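Local atomic coordinates of 70 KDA protein (Xanthomonas sp., PDB entry 4B2N), a protein that cleaves natural rubber (latex polyisoprene) processively with molecular oxygen, as a dioxygenase carrying two covalently bound heme c groups. Residues 364-369 and 653-658; 16-21 and 399-404; 508-513 and 560-565; 21-26 and 348-353. All coordinates share one frame; numbering follows the deposited sequence.

Contact 1: residues 364-369 and 653-658; sequences AVIYHE and WALIEY
The Tyr658 ring has Ala364 on one face and Tyr367 at its edge; the His368 ring has Tyr367 CD1 over its centre, 3.3 Å above one face, and the Tyr658 hydroxyl at its edge. This aromatic cluster lies where two helices cross, much as the N- and C-terminal helices of class I cytochromes c do. The segment axes approach to 8.6 Å at 99°. Alanine suits the crossing because it is small: Ala364 CA sits 3.6 Å from the centroid of the Tyr658 ring, a CH-pi contact over the face. CG of Tyr658 is anti to its backbone N (chi1 176°), which starts the ring toward helix 357-369. Tyr658 CE2 reaches Tyr367 CG at 3.5 Å, with planes oblique at 59°. The Tyr367 hydroxyl hydrogen-bonds to Gly395 O, next to the axial heme ligand His394. Aliphatic side chains fill the remainder: Ile366 CD1 meets Ala654 CB at 3.6 Å, and Ile366 CG2 meets Leu655 CG at 3.7 Å; Leu655 also touches heme c. His368 ND1 hydrogen-bonds back to Ala364 O of its own helix at 2.8 Å, while NE2 accepts from Tyr397 N. Held so, the imidazole keeps CE1 3.2 Å from Tyr658 OH.

Contact 2: residues 16-21 and 399-404; sequences LPLLDQ and PRHAAD
Near the N-terminus an irregular loop lies against the first turn of the short helix 399-402, which follows the second heme-attachment sequence; here Leu16 and Pro17 lend their carbonyls to Arg400. The backbone N of Arg400, in a helix turn where amides have no earlier helical carbonyl to bond, donates to Pro17 O at 3.0 Å. Its side chain takes the next carbonyl back. A bend at chi3 (-56°) swings NE round to Leu16 O, 2.9 Å away, in a nearly straight bond lying in the guanidinium plane, and NH2 adds a weak bond to the same oxygen. Leu18 covers one guanidinium face, its CG 3.6 Å above the plane and over the centre, while its CD2 meets the edge of the His401 ring 3.6 Å from CE1. A branched leucine thus serves two flat groups at once. Pro399, well suited to a helix start because it has no N-H to offer, packs its CD 3.3 Å from Pro17 O and 3.8 Å from Asp20 CB, and its CG against Pro17 CG. The Asp20 carboxylate makes a salt bridge to Lys414, and His401 NE2 hydrogen-bonds to Glu369. The loop is wedged beside helix 357-369 as well: Leu18 rests on Ala364 and Val365, Leu19 on Thr357 and Glu361, while the His401 ring stacks on His368 of that helix.

Contact 3: residues 508-513 and 560-565; sequences GAWATA and YDWQKL
Tyr560 and residues 510-513 make the tight part of this contact, and Leu565 the looser one; segment 508-513 belongs to a region assigned to the cytochrome c-like family. The phenol OH of Tyr560 donates to Trp510 O at 2.7 Å, the oxygen lying near the plane of the ring at its edge. Ala513 N approaches the same hydroxyl at 3.4 Å in a weak bond, and Ala513 CB, a side chain small enough to fit here, stands 3.4 Å from that OH. Trp510 and the partly exposed Trp562 also meet closely, CZ3 to CZ3 at 3.5 Å, but by their rims alone, with the planes at 39°. Leu565 fits less snugly, its CG no nearer than 4.1 Å to Trp510 O. With CG between the backbone N and carbonyl carbon (chi1 79°), the Trp510 side chain starts back over its own chain, where Ala511 CB lies over one ring face; its NE1 hydrogen-bonds to Ala349 O. Beyond the interface Asp561 OD1 shapes the loop after strand 560-561, accepting from Gln563 N (2.8 Å) in an Asx turn and from Lys564 N (3.0 Å) in an Asx motif. Tyrosine suits its place because one hydroxyl can both give and receive: a buried loop is thereby tied by a neutral group, with the stronger bond serving the carbonyl of Trp510.

Contact 4: residues 21-26 and 348-353; sequences QASIRS and PATYPK
Thr350 and Pro348 carry most of this contact, with Arg25 next, where two irregular loops face each other across bridging waters; residues 348-351 run extended, with polyproline-like backbone angles. Thr350 uses both branches. Its CG2 methyl touches Ala22 O at 3.4 Å and approaches Ser23 CA at 4.0 Å, while OG1, placed between the backbone N and carbonyl carbon (chi1 58°), is joined to Ser23 OG through a shared water. Threonine suits this exposed position by offering a methyl and a hydroxyl together. Pro348 presents its ring to Arg25, CD to CB at 4.0 Å. The Arg25 chain then bends back over its own loop, setting one guanidinium face on Ala22 CB, and NH2 hydrogen-bonds to Asp20 O. Ser26, which follows, is the N-cap residue of helix 27-32. No direct hydrogen bond spans the loops; two waters bridge them through Pro348 O. One, 2.6 Å from Pro348 O, also donates to Ala22 O. The second donates to Pro348 O and to Ser23 O, 2.6 Å from the latter.

Overall arrangement
Contacts 1, 2 and 4 are linked in series by touching atoms, and contact 3 meets contacts 1 and 4. Contact 1 lies beside heme c #2: Tyr367 comes within about 3 Å of Cys390, side chain to side chain, and Leu655 within about 4 Å of a heme. From their nearest side chains to a bound heme the distance is about 5 Å for contact 3 (Thr512), 11 Å for contact 4 (Pro348) and 13 Å for contact 2 (Leu19). Tyr658 CD1 packs 3.8 Å from Leu19 CD2 of contact 2, and Ile656 CG2 3.6 Å from Leu565 CD2 of contact 3. Contacts 2 and 4 share Gln21, and Asp20 OD2 forms a salt bridge with Arg25 NH1. Trp562 CE2 meets Lys353 CE at 3.4 Å, joining contacts 3 and 4.

Contact 1: residues 364-369 and 653-658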
loop_
_atom_site.group_PDB
_atom_site.type_symbol
_atom_site.label_atom_id
_atom_site.label_comp_id
_atom_site.label_asym_id
_atom_site.label_seq_id
_atom_site.Cartn_x
_atom_site.Cartn_y
_atom_site.Cartn_z
ATOM N N ALA A 364 -10.868 22.182 -13.734
ATOM C CA ALA A 364 -11.457 21.023 -14.333
ATOM C C ALA A 364 -11.124 21.003 -15.780
ATOM O O ALA A 364 -10.806 19.971 -16.346
ATOM C CB ALA A 364 -12.938 21.012 -14.128
ATOM N N VAL A 365 -11.179 22.185 -16.393
ATOM C CA VAL A 365 -10.877 22.297 -17.797
ATOM C C VAL A 365 -9.414 22.002 -18.066
ATOM O O VAL A 365 -9.106 21.316 -19.045
ATOM C CB VAL A 365 -11.271 23.700 -18.371
ATOM C CG1 VAL A 365 -10.911 23.783 -19.861
ATOM C CG2 VAL A 365 -12.775 23.857 -18.266
ATOM N N ILE A 366 -8.526 22.571 -17.241
ATOM C CA ILE A 366 -7.123 22.420 -17.443
ATOM C C ILE A 366 -6.850 20.934 -17.288
ATOM O O ILE A 366 -6.174 20.323 -18.118
ATOM C CB ILE A 366 -6.340 23.223 -16.399
ATOM C CG1 ILE A 366 -6.444 24.758 -16.687
ATOM C CG2 ILE A 366 -4.854 22.844 -16.471
ATOM C CD1 ILE A 366 -6.292 25.574 -15.401
ATOM N N TYR A 367 -7.401 20.353 -16.217
ATOM C CA TYR A 367 -7.183 18.911 -15.906
ATOM C C TYR A 367 -7.406 18.048 -17.178
ATOM O O TYR A 367 -6.552 17.226 -17.564
ATOM C CB TYR A 367 -8.088 18.471 -14.728
ATOM C CG TYR A 367 -7.898 16.966 -14.450
ATOM C CD1 TYR A 367 -8.535 16.032 -15.212
ATOM C CD2 TYR A 367 -7.047 16.520 -13.454
ATOM C CE1 TYR A 367 -8.317 14.670 -15.025
ATOM C CE2 TYR A 367 -6.832 15.178 -13.267
ATOM C CZ TYR A 367 -7.453 14.273 -14.038
ATOM O OH TYR A 367 -7.208 12.943 -13.834
ATOM N N HIS A 368 -8.545 18.252 -17.833
ATOM C CA HIS A 368 -8.970 17.402 -18.947
ATOM C C HIS A 368 -8.467 17.866 -20.316
ATOM O O HIS A 368 -8.428 17.082 -21.286
ATOM C CB HIS A 368 -10.485 17.369 -18.947
ATOM C CG HIS A 368 -11.070 16.637 -17.783
ATOM N ND1 HIS A 368 -11.355 17.252 -16.582
ATOM C CD2 HIS A 368 -11.375 15.287 -17.635
ATOM C CE1 HIS A 368 -11.865 16.315 -15.741
ATOM N NE2 HIS A 368 -11.894 15.128 -16.393
ATOM N N GLU A 369 -8.004 19.111 -20.423
ATOM C CA GLU A 369 -7.748 19.601 -21.770
ATOM C C GLU A 369 -6.397 20.189 -22.034
ATOM O O GLU A 369 -6.015 20.278 -23.202
ATOM C CB GLU A 369 -8.839 20.621 -22.209
ATOM C CG GLU A 369 -10.257 20.032 -22.189
ATOM C CD GLU A 369 -11.347 21.016 -22.584
ATOM O OE1 GLU A 369 -11.046 22.032 -23.243
ATOM O OE2 GLU A 369 -12.517 20.781 -22.256
ATOM N N TRP A 653 -2.741 26.737 -9.327
ATOM C CA TRP A 653 -3.808 27.009 -8.339
ATOM C C TRP A 653 -5.173 26.520 -8.793
ATOM O O TRP A 653 -5.931 26.005 -7.951
ATOM C CB TRP A 653 -3.872 28.507 -8.017
ATOM C CG TRP A 653 -2.620 28.997 -7.346
ATOM C CD1 TRP A 653 -1.712 29.909 -7.827
ATOM C CD2 TRP A 653 -2.090 28.581 -6.026
ATOM N NE1 TRP A 653 -0.659 30.114 -6.940
ATOM C CE2 TRP A 653 -0.837 29.358 -5.823
ATOM C CE3 TRP A 653 -2.492 27.694 -5.053
ATOM C CZ2 TRP A 653 -0.059 29.219 -4.678
ATOM C CZ3 TRP A 653 -1.714 27.579 -3.890
ATOM C CH2 TRP A 653 -0.529 28.335 -3.701
ATOM N N ALA A 654 -5.490 26.636 -10.113
ATOM C CA ALA A 654 -6.806 26.177 -10.604
ATOM C C ALA A 654 -6.892 24.675 -10.478
ATOM O O ALA A 654 -7.936 24.128 -10.039
ATOM C CB ALA A 654 -7.056 26.594 -12.054
ATOM N N LEU A 655 -5.797 24.012 -10.838
ATOM C CA LEU A 655 -5.758 22.551 -10.766
ATOM C C LEU A 655 -5.854 22.119 -9.313
ATOM O O LEU A 655 -6.550 21.133 -9.022
ATOM C CB LEU A 655 -4.461 22.042 -11.358
ATOM C CG LEU A 655 -4.349 21.873 -12.887
ATOM C CD1 LEU A 655 -2.865 21.671 -13.176
ATOM C CD2 LEU A 655 -5.186 20.687 -13.403
ATOM N N ILE A 656 -5.214 22.844 -8.393
ATOM C CA ILE A 656 -5.376 22.487 -6.963
ATOM C C ILE A 656 -6.796 22.629 -6.458
ATOM O O ILE A 656 -7.328 21.751 -5.744
ATOM C CB ILE A 656 -4.373 23.239 -6.068
ATOM C CG1 ILE A 656 -2.992 22.595 -6.216
ATOM C CG2 ILE A 656 -4.785 23.222 -4.604
ATOM C CD1 ILE A 656 -1.885 23.623 -5.924
ATOM N N GLU A 657 -7.437 23.738 -6.810
ATOM C CA GLU A 657 -8.813 23.924 -6.453
ATOM C C GLU A 657 -9.675 22.801 -7.021
ATOM O O GLU A 657 -10.598 22.308 -6.354
ATOM C CB GLU A 657 -9.302 25.260 -7.016
ATOM C CG GLU A 657 -10.436 25.755 -6.159
ATOM C CD GLU A 657 -10.006 26.199 -4.772
ATOM O OE1 GLU A 657 -8.785 26.247 -4.466
ATOM O OE2 GLU A 657 -10.909 26.437 -3.948
ATOM N N TYR A 658 -9.414 22.414 -8.272
ATOM C CA TYR A 658 -10.175 21.317 -8.845
ATOM C C TYR A 658 -9.971 19.994 -8.053
ATOM O O TYR A 658 -10.934 19.243 -7.785
ATOM C CB TYR A 658 -9.789 21.142 -10.308
ATOM C CG TYR A 658 -10.474 19.950 -10.938
ATOM C CD1 TYR A 658 -11.869 19.831 -10.893
ATOM C CD2 TYR A 658 -9.741 18.960 -11.587
ATOM C CE1 TYR A 658 -12.504 18.751 -11.459
ATOM C CE2 TYR A 658 -10.374 17.854 -12.167
ATOM C CZ TYR A 658 -11.760 17.787 -12.096
ATOM O OH TYR A 658 -12.430 16.778 -12.661
#

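Contact 2: residues 16-21 and 399-404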
loop_
_atom_site.group_PDB
_atom_site.type_symbol
_atom_site.label_atom_id
_atom_site.label_comp_id
_atom_site.label_asym_id
_atom_site.label_seq_id
_atom_site.Cartn_x
_atom_site.Cartn_y
_atom_site.Cartn_z
ATOM N N LEU A 16 -23.874 18.839 -19.356
ATOM C CA LEU A 16 -23.311 18.170 -18.127
ATOM C C LEU A 16 -22.324 18.967 -17.266
ATOM O O LEU A 16 -21.575 19.802 -17.794
ATOM C CB LEU A 16 -22.614 16.889 -18.561
ATOM C CG LEU A 16 -23.366 15.569 -18.728
ATOM C CD1 LEU A 16 -24.415 15.298 -17.645
ATOM C CD2 LEU A 16 -23.966 15.545 -20.115
ATOM N N PRO A 17 -22.272 18.692 -15.931
ATOM C CA PRO A 17 -21.325 19.441 -15.113
ATOM C C PRO A 17 -19.840 19.106 -15.337
ATOM O O PRO A 17 -19.493 18.026 -15.846
ATOM C CB PRO A 17 -21.727 19.062 -13.674
ATOM C CG PRO A 17 -22.298 17.689 -13.818
ATOM C CD PRO A 17 -23.045 17.723 -15.130
ATOM N N LEU A 18 -18.980 20.042 -14.959
ATOM C CA LEU A 18 -17.533 19.815 -14.931
ATOM C C LEU A 18 -17.180 19.177 -13.566
ATOM O O LEU A 18 -16.376 18.249 -13.493
ATOM C CB LEU A 18 -16.762 21.145 -15.127
ATOM C CG LEU A 18 -16.705 21.779 -16.518
ATOM C CD1 LEU A 18 -16.190 23.199 -16.484
ATOM C CD2 LEU A 18 -15.916 20.955 -17.525
ATOM N N LEU A 19 -17.782 19.668 -12.494
ATOM C CA LEU A 19 -17.429 19.203 -11.147
ATOM C C LEU A 19 -18.270 17.971 -10.850
ATOM O O LEU A 19 -19.331 17.756 -11.452
ATOM C CB LEU A 19 -17.712 20.298 -10.125
ATOM C CG LEU A 19 -16.877 21.556 -10.330
ATOM C CD1 LEU A 19 -17.086 22.517 -9.160
ATOM C CD2 LEU A 19 -15.392 21.264 -10.542
ATOM N N ASP A 20 -17.790 17.133 -9.950
ATOM C CA ASP A 20 -18.523 15.988 -9.555
ATOM C C ASP A 20 -18.119 15.629 -8.117
ATOM O O ASP A 20 -17.456 14.610 -7.900
ATOM C CB ASP A 20 -18.098 14.846 -10.458
ATOM C CG ASP A 20 -18.840 13.539 -10.153
ATOM O OD1 ASP A 20 -19.868 13.544 -9.510
ATOM O OD2 ASP A 20 -18.451 12.488 -10.610
ATOM N N GLN A 21 -18.525 16.421 -7.147
ATOM C CA GLN A 21 -18.187 16.188 -5.724
ATOM C C GLN A 21 -19.097 15.062 -5.183
ATOM O O GLN A 21 -20.219 15.027 -5.491
ATOM C CB GLN A 21 -18.357 17.519 -4.980
ATOM C CG GLN A 21 -17.526 18.623 -5.668
ATOM C CD GLN A 21 -17.998 20.072 -5.395
ATOM O OE1 GLN A 21 -18.822 20.656 -6.130
ATOM N NE2 GLN A 21 -17.433 20.669 -4.352
ATOM N N PRO A 399 -18.040 14.739 -15.449
ATOM C CA PRO A 399 -19.112 14.025 -16.151
ATOM C C PRO A 399 -19.255 14.506 -17.599
ATOM O O PRO A 399 -19.567 13.736 -18.485
ATOM C CB PRO A 399 -20.358 14.416 -15.345
ATOM C CG PRO A 399 -19.833 14.643 -13.961
ATOM C CD PRO A 399 -18.533 15.377 -14.214
ATOM N N ARG A 400 -18.999 15.787 -17.809
ATOM C CA ARG A 400 -19.091 16.351 -19.166
ATOM C C ARG A 400 -18.085 15.694 -20.117
ATOM O O ARG A 400 -18.451 15.289 -21.202
ATOM C CB ARG A 400 -18.911 17.856 -19.138
ATOM C CG ARG A 400 -19.098 18.512 -20.502
ATOM C CD ARG A 400 -18.718 19.994 -20.524
ATOM N NE ARG A 400 -19.440 20.772 -19.526
ATOM C CZ ARG A 400 -19.219 22.058 -19.258
ATOM N NH1 ARG A 400 -18.293 22.757 -19.926
ATOM N NH2 ARG A 400 -19.912 22.648 -18.302
ATOM N N HIS A 401 -16.835 15.539 -19.681
ATOM C CA HIS A 401 -15.848 14.907 -20.512
ATOM C C HIS A 401 -16.071 13.428 -20.539
ATOM O O HIS A 401 -15.785 12.788 -21.554
ATOM C CB HIS A 401 -14.479 15.270 -20.004
ATOM C CG HIS A 401 -14.149 16.717 -20.214
ATOM N ND1 HIS A 401 -14.596 17.698 -19.394
ATOM C CD2 HIS A 401 -13.413 17.341 -21.193
ATOM C CE1 HIS A 401 -14.155 18.875 -19.819
ATOM N NE2 HIS A 401 -13.459 18.678 -20.932
ATOM N N ALA A 402 -16.608 12.858 -19.441
ATOM C CA ALA A 402 -16.881 11.412 -19.442
ATOM C C ALA A 402 -17.884 10.962 -20.481
ATOM O O ALA A 402 -17.802 9.841 -20.967
ATOM C CB ALA A 402 -17.262 10.883 -18.070
ATOM N N ALA A 403 -18.839 11.844 -20.817
ATOM C CA ALA A 403 -19.823 11.575 -21.887
ATOM C C ALA A 403 -19.312 11.887 -23.292
ATOM O O ALA A 403 -20.073 11.781 -24.232
ATOM C CB ALA A 403 -21.111 12.352 -21.623
ATOM N N ASP A 404 -18.053 12.296 -23.440
ATOM C CA ASP A 404 -17.526 12.744 -24.760
ATOM C C ASP A 404 -16.509 11.770 -25.263
ATOM O O ASP A 404 -15.443 11.645 -24.645
ATOM C CB ASP A 404 -16.841 14.098 -24.589
ATOM C CG ASP A 404 -16.276 14.670 -25.884
ATOM O OD1 ASP A 404 -16.079 13.958 -26.925
ATOM O OD2 ASP A 404 -16.055 15.904 -25.830
#

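Contact 3: residues 508-513 and 560-565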
loop_
_atom_site.group_PDB
_atom_site.type_symbol
_atom_site.label_atom_id
_atom_site.label_comp_id
_atom_site.label_asym_id
_atom_site.label_seq_id
_atom_site.Cartn_x
_atom_site.Cartn_y
_atom_site.Cartn_z
ATOM N N GLY A 508 -9.748 11.898 -3.544
ATOM C CA GLY A 508 -9.237 11.659 -2.150
ATOM C C GLY A 508 -7.820 12.199 -2.032
ATOM O O GLY A 508 -7.306 12.385 -0.933
ATOM N N ALA A 509 -7.169 12.499 -3.156
ATOM C CA ALA A 509 -5.741 12.831 -3.122
ATOM C C ALA A 509 -5.498 14.115 -2.349
ATOM O O ALA A 509 -4.403 14.354 -1.876
ATOM C CB ALA A 509 -5.207 12.997 -4.536
ATOM N N TRP A 510 -6.509 14.964 -2.240
ATOM C CA TRP A 510 -6.402 16.140 -1.373
ATOM C C TRP A 510 -5.862 15.838 0.017
ATOM O O TRP A 510 -5.144 16.659 0.653
ATOM C CB TRP A 510 -7.802 16.819 -1.344
ATOM C CG TRP A 510 -8.858 16.177 -0.420
ATOM C CD1 TRP A 510 -9.943 15.357 -0.792
ATOM C CD2 TRP A 510 -8.905 16.199 1.039
ATOM N NE1 TRP A 510 -10.668 14.953 0.284
ATOM C CE2 TRP A 510 -10.105 15.403 1.421
ATOM C CE3 TRP A 510 -8.175 16.844 2.038
ATOM C CZ2 TRP A 510 -10.500 15.249 2.710
ATOM C CZ3 TRP A 510 -8.576 16.625 3.363
ATOM C CH2 TRP A 510 -9.722 15.871 3.679
ATOM N N ALA A 511 -6.177 14.628 0.508
ATOM C CA ALA A 511 -5.951 14.226 1.874
ATOM C C ALA A 511 -4.681 13.385 2.096
ATOM O O ALA A 511 -4.288 13.100 3.271
ATOM C CB ALA A 511 -7.147 13.389 2.331
ATOM N N THR A 512 -4.092 12.898 1.019
ATOM C CA THR A 512 -3.126 11.786 1.117
ATOM C C THR A 512 -1.683 12.213 0.945
ATOM O O THR A 512 -0.836 11.405 0.551
ATOM C CB THR A 512 -3.483 10.634 0.158
ATOM O OG1 THR A 512 -3.351 11.116 -1.200
ATOM C CG2 THR A 512 -4.954 10.189 0.346
ATOM N N ALA A 513 -1.351 13.466 1.249
ATOM C CA ALA A 513 0.062 13.835 1.170
ATOM C C ALA A 513 0.879 12.994 2.255
ATOM O O ALA A 513 0.336 12.586 3.270
ATOM C CB ALA A 513 0.198 15.352 1.401
ATOM N N TYR A 560 -1.673 20.608 8.444
ATOM C CA TYR A 560 -1.956 20.423 7.028
ATOM C C TYR A 560 -1.999 21.776 6.358
ATOM O O TYR A 560 -2.274 22.777 7.045
ATOM C CB TYR A 560 -3.233 19.587 6.836
ATOM C CG TYR A 560 -3.175 18.705 5.572
ATOM C CD1 TYR A 560 -2.357 17.597 5.529
ATOM C CD2 TYR A 560 -3.895 19.018 4.458
ATOM C CE1 TYR A 560 -2.288 16.771 4.444
ATOM C CE2 TYR A 560 -3.856 18.175 3.339
ATOM C CZ TYR A 560 -3.034 17.088 3.324
ATOM O OH TYR A 560 -2.991 16.286 2.254
ATOM N N ASP A 561 -1.602 21.800 5.084
ATOM C CA ASP A 561 -1.530 23.016 4.234
ATOM C C ASP A 561 -2.748 22.998 3.334
ATOM O O ASP A 561 -2.790 22.225 2.365
ATOM C CB ASP A 561 -0.253 22.994 3.391
ATOM C CG ASP A 561 -0.054 24.294 2.577
ATOM O OD1 ASP A 561 -1.065 24.974 2.345
ATOM O OD2 ASP A 561 1.105 24.585 2.191
ATOM N N TRP A 562 -3.739 23.866 3.626
ATOM C CA TRP A 562 -4.967 23.872 2.880
ATOM C C TRP A 562 -4.825 24.683 1.607
ATOM O O TRP A 562 -5.770 24.764 0.838
ATOM C CB TRP A 562 -6.170 24.306 3.745
ATOM C CG TRP A 562 -6.238 23.381 4.891
ATOM C CD1 TRP A 562 -5.664 23.543 6.149
ATOM C CD2 TRP A 562 -6.775 22.024 4.863
ATOM N NE1 TRP A 562 -5.891 22.423 6.915
ATOM C CE2 TRP A 562 -6.553 21.467 6.190
ATOM C CE3 TRP A 562 -7.451 21.268 3.905
ATOM C CZ2 TRP A 562 -6.948 20.156 6.515
ATOM C CZ3 TRP A 562 -7.894 19.987 4.248
ATOM C CH2 TRP A 562 -7.648 19.445 5.529
ATOM N N GLN A 563 -3.668 25.276 1.348
ATOM C CA GLN A 563 -3.534 26.001 0.084
ATOM C C GLN A 563 -2.800 25.216 -0.969
ATOM O O GLN A 563 -3.269 25.060 -2.089
ATOM C CB GLN A 563 -2.819 27.322 0.236
ATOM C CG GLN A 563 -3.547 28.298 1.151
ATOM C CD GLN A 563 -2.572 29.327 1.716
ATOM O OE1 GLN A 563 -1.513 29.598 1.115
ATOM N NE2 GLN A 563 -2.896 29.880 2.884
ATOM N N LYS A 564 -1.637 24.730 -0.596
ATOM C CA LYS A 564 -0.820 23.920 -1.490
ATOM C C LYS A 564 -1.158 22.426 -1.443
ATOM O O LYS A 564 -0.592 21.635 -2.235
ATOM C CB LYS A 564 0.649 24.163 -1.123
ATOM C CG LYS A 564 1.098 25.500 -1.682
ATOM C CD LYS A 564 2.580 25.706 -1.506
ATOM C CE LYS A 564 2.926 27.169 -1.740
ATOM N NZ LYS A 564 4.398 27.281 -1.933
ATOM N N LEU A 565 -1.986 22.034 -0.439
ATOM C CA LEU A 565 -2.624 20.716 -0.349
ATOM C C LEU A 565 -1.555 19.693 -0.040
ATOM O O LEU A 565 -1.036 19.023 -0.940
ATOM C CB LEU A 565 -3.370 20.360 -1.648
ATOM C CG LEU A 565 -4.840 20.021 -1.602
ATOM C CD1 LEU A 565 -5.637 20.989 -0.735
ATOM C CD2 LEU A 565 -5.387 20.018 -3.025
#

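Contact 4: residues 21-26 and 348-353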
loop_
_atom_site.group_PDB
_atom_site.type_symbol
_atom_site.label_atom_id
_atom_site.label_comp_id
_atom_site.label_asym_id
_atom_site.label_seq_id
_atom_site.Cartn_x
_atom_site.Cartn_y
_atom_site.Cartn_z
ATOM N N GLN A 21 -18.525 16.421 -7.147
ATOM C CA GLN A 21 -18.187 16.188 -5.724
ATOM C C GLN A 21 -19.097 15.062 -5.183
ATOM O O GLN A 21 -20.219 15.027 -5.491
ATOM C CB GLN A 21 -18.357 17.519 -4.980
ATOM C CG GLN A 21 -17.526 18.623 -5.668
ATOM C CD GLN A 21 -17.998 20.072 -5.395
ATOM O OE1 GLN A 21 -18.822 20.656 -6.130
ATOM N NE2 GLN A 21 -17.433 20.669 -4.352
ATOM N N ALA A 22 -18.595 14.051 -4.461
ATOM C CA ALA A 22 -19.494 12.927 -4.079
ATOM C C ALA A 22 -19.050 12.347 -2.806
ATOM O O ALA A 22 -17.841 12.257 -2.560
ATOM C CB ALA A 22 -19.570 11.866 -5.131
ATOM N N SER A 23 -20.027 12.025 -1.961
ATOM C CA SER A 23 -19.763 11.391 -0.710
ATOM C C SER A 23 -19.575 9.914 -1.018
ATOM O O SER A 23 -18.797 9.190 -0.338
ATOM C CB SER A 23 -21.006 11.548 0.157
ATOM O OG SER A 23 -20.961 12.801 0.764
ATOM N N ILE A 24 -20.416 9.457 -1.944
ATOM C CA ILE A 24 -20.401 8.065 -2.356
ATOM C C ILE A 24 -19.760 8.063 -3.730
ATOM O O ILE A 24 -20.322 8.533 -4.678
ATOM C CB ILE A 24 -21.796 7.425 -2.377
ATOM C CG1 ILE A 24 -22.486 7.679 -1.046
ATOM C CG2 ILE A 24 -21.658 5.883 -2.603
ATOM C CD1 ILE A 24 -23.948 7.208 -1.088
ATOM N N ARG A 25 -18.560 7.490 -3.809
ATOM C CA ARG A 25 -17.811 7.438 -5.038
ATOM C C ARG A 25 -17.745 6.002 -5.661
ATOM O O ARG A 25 -17.998 5.767 -6.861
ATOM C CB ARG A 25 -16.403 7.959 -4.680
ATOM C CG ARG A 25 -15.610 8.258 -5.910
ATOM C CD ARG A 25 -16.252 9.396 -6.644
ATOM N NE ARG A 25 -15.925 10.694 -6.078
ATOM C CZ ARG A 25 -16.246 11.822 -6.702
ATOM N NH1 ARG A 25 -16.885 11.747 -7.871
ATOM N NH2 ARG A 25 -15.913 12.998 -6.192
ATOM N N SER A 26 -17.439 5.028 -4.822
ATOM C CA SER A 26 -17.394 3.626 -5.201
ATOM C C SER A 26 -18.583 3.283 -6.086
ATOM O O SER A 26 -19.701 3.434 -5.669
ATOM C CB SER A 26 -17.542 2.791 -3.901
ATOM O OG SER A 26 -17.812 1.461 -4.323
ATOM N N PRO A 348 -13.437 7.914 -0.648
ATOM C CA PRO A 348 -12.616 8.871 0.079
ATOM C C PRO A 348 -13.397 9.897 0.886
ATOM O O PRO A 348 -14.532 10.265 0.504
ATOM C CB PRO A 348 -11.878 9.642 -1.055
ATOM C CG PRO A 348 -12.009 8.794 -2.227
ATOM C CD PRO A 348 -13.336 8.072 -2.117
ATOM N N ALA A 349 -12.789 10.385 1.979
ATOM C CA ALA A 349 -13.309 11.582 2.683
ATOM C C ALA A 349 -13.434 12.765 1.724
ATOM O O ALA A 349 -12.619 12.916 0.761
ATOM C CB ALA A 349 -12.345 11.984 3.814
ATOM N N THR A 350 -14.454 13.593 1.971
ATOM C CA THR A 350 -14.665 14.771 1.144
ATOM C C THR A 350 -13.960 15.946 1.793
ATOM O O THR A 350 -13.779 16.012 3.003
ATOM C CB THR A 350 -16.170 15.121 0.952
ATOM O OG1 THR A 350 -16.757 15.321 2.249
ATOM C CG2 THR A 350 -16.900 14.017 0.201
ATOM N N TYR A 351 -13.545 16.888 0.982
ATOM C CA TYR A 351 -12.649 17.946 1.434
ATOM C C TYR A 351 -13.385 18.809 2.424
ATOM O O TYR A 351 -14.520 19.167 2.122
ATOM C CB TYR A 351 -12.323 18.765 0.226
ATOM C CG TYR A 351 -11.372 19.872 0.510
ATOM C CD1 TYR A 351 -9.998 19.608 0.636
ATOM C CD2 TYR A 351 -11.821 21.205 0.597
ATOM C CE1 TYR A 351 -9.093 20.617 0.911
ATOM C CE2 TYR A 351 -10.909 22.236 0.814
ATOM C CZ TYR A 351 -9.556 21.935 0.958
ATOM O OH TYR A 351 -8.658 22.950 1.173
ATOM N N PRO A 352 -12.795 19.073 3.629
ATOM C CA PRO A 352 -13.576 19.711 4.684
ATOM C C PRO A 352 -13.537 21.267 4.645
ATOM O O PRO A 352 -14.247 21.915 5.417
ATOM C CB PRO A 352 -12.938 19.144 5.974
ATOM C CG PRO A 352 -11.493 18.982 5.581
ATOM C CD PRO A 352 -11.425 18.795 4.076
ATOM N N LYS A 353 -12.749 21.864 3.753
ATOM C CA LYS A 353 -12.714 23.343 3.704
ATOM C C LYS A 353 -13.401 23.965 2.498
ATOM O O LYS A 353 -14.067 23.295 1.694
ATOM C CB LYS A 353 -11.278 23.838 3.893
ATOM C CG LYS A 353 -10.884 23.417 5.302
ATOM C CD LYS A 353 -9.645 24.032 5.876
ATOM C CE LYS A 353 -9.333 23.190 7.114
ATOM N NZ LYS A 353 -9.625 23.862 8.397
HETATM O O HOH W 1 -15.614 10.762 -1.786
HETATM O O HOH W 2 -17.018 9.802 1.470
HETATM O O HOH W 3 -19.239 13.853 2.603
#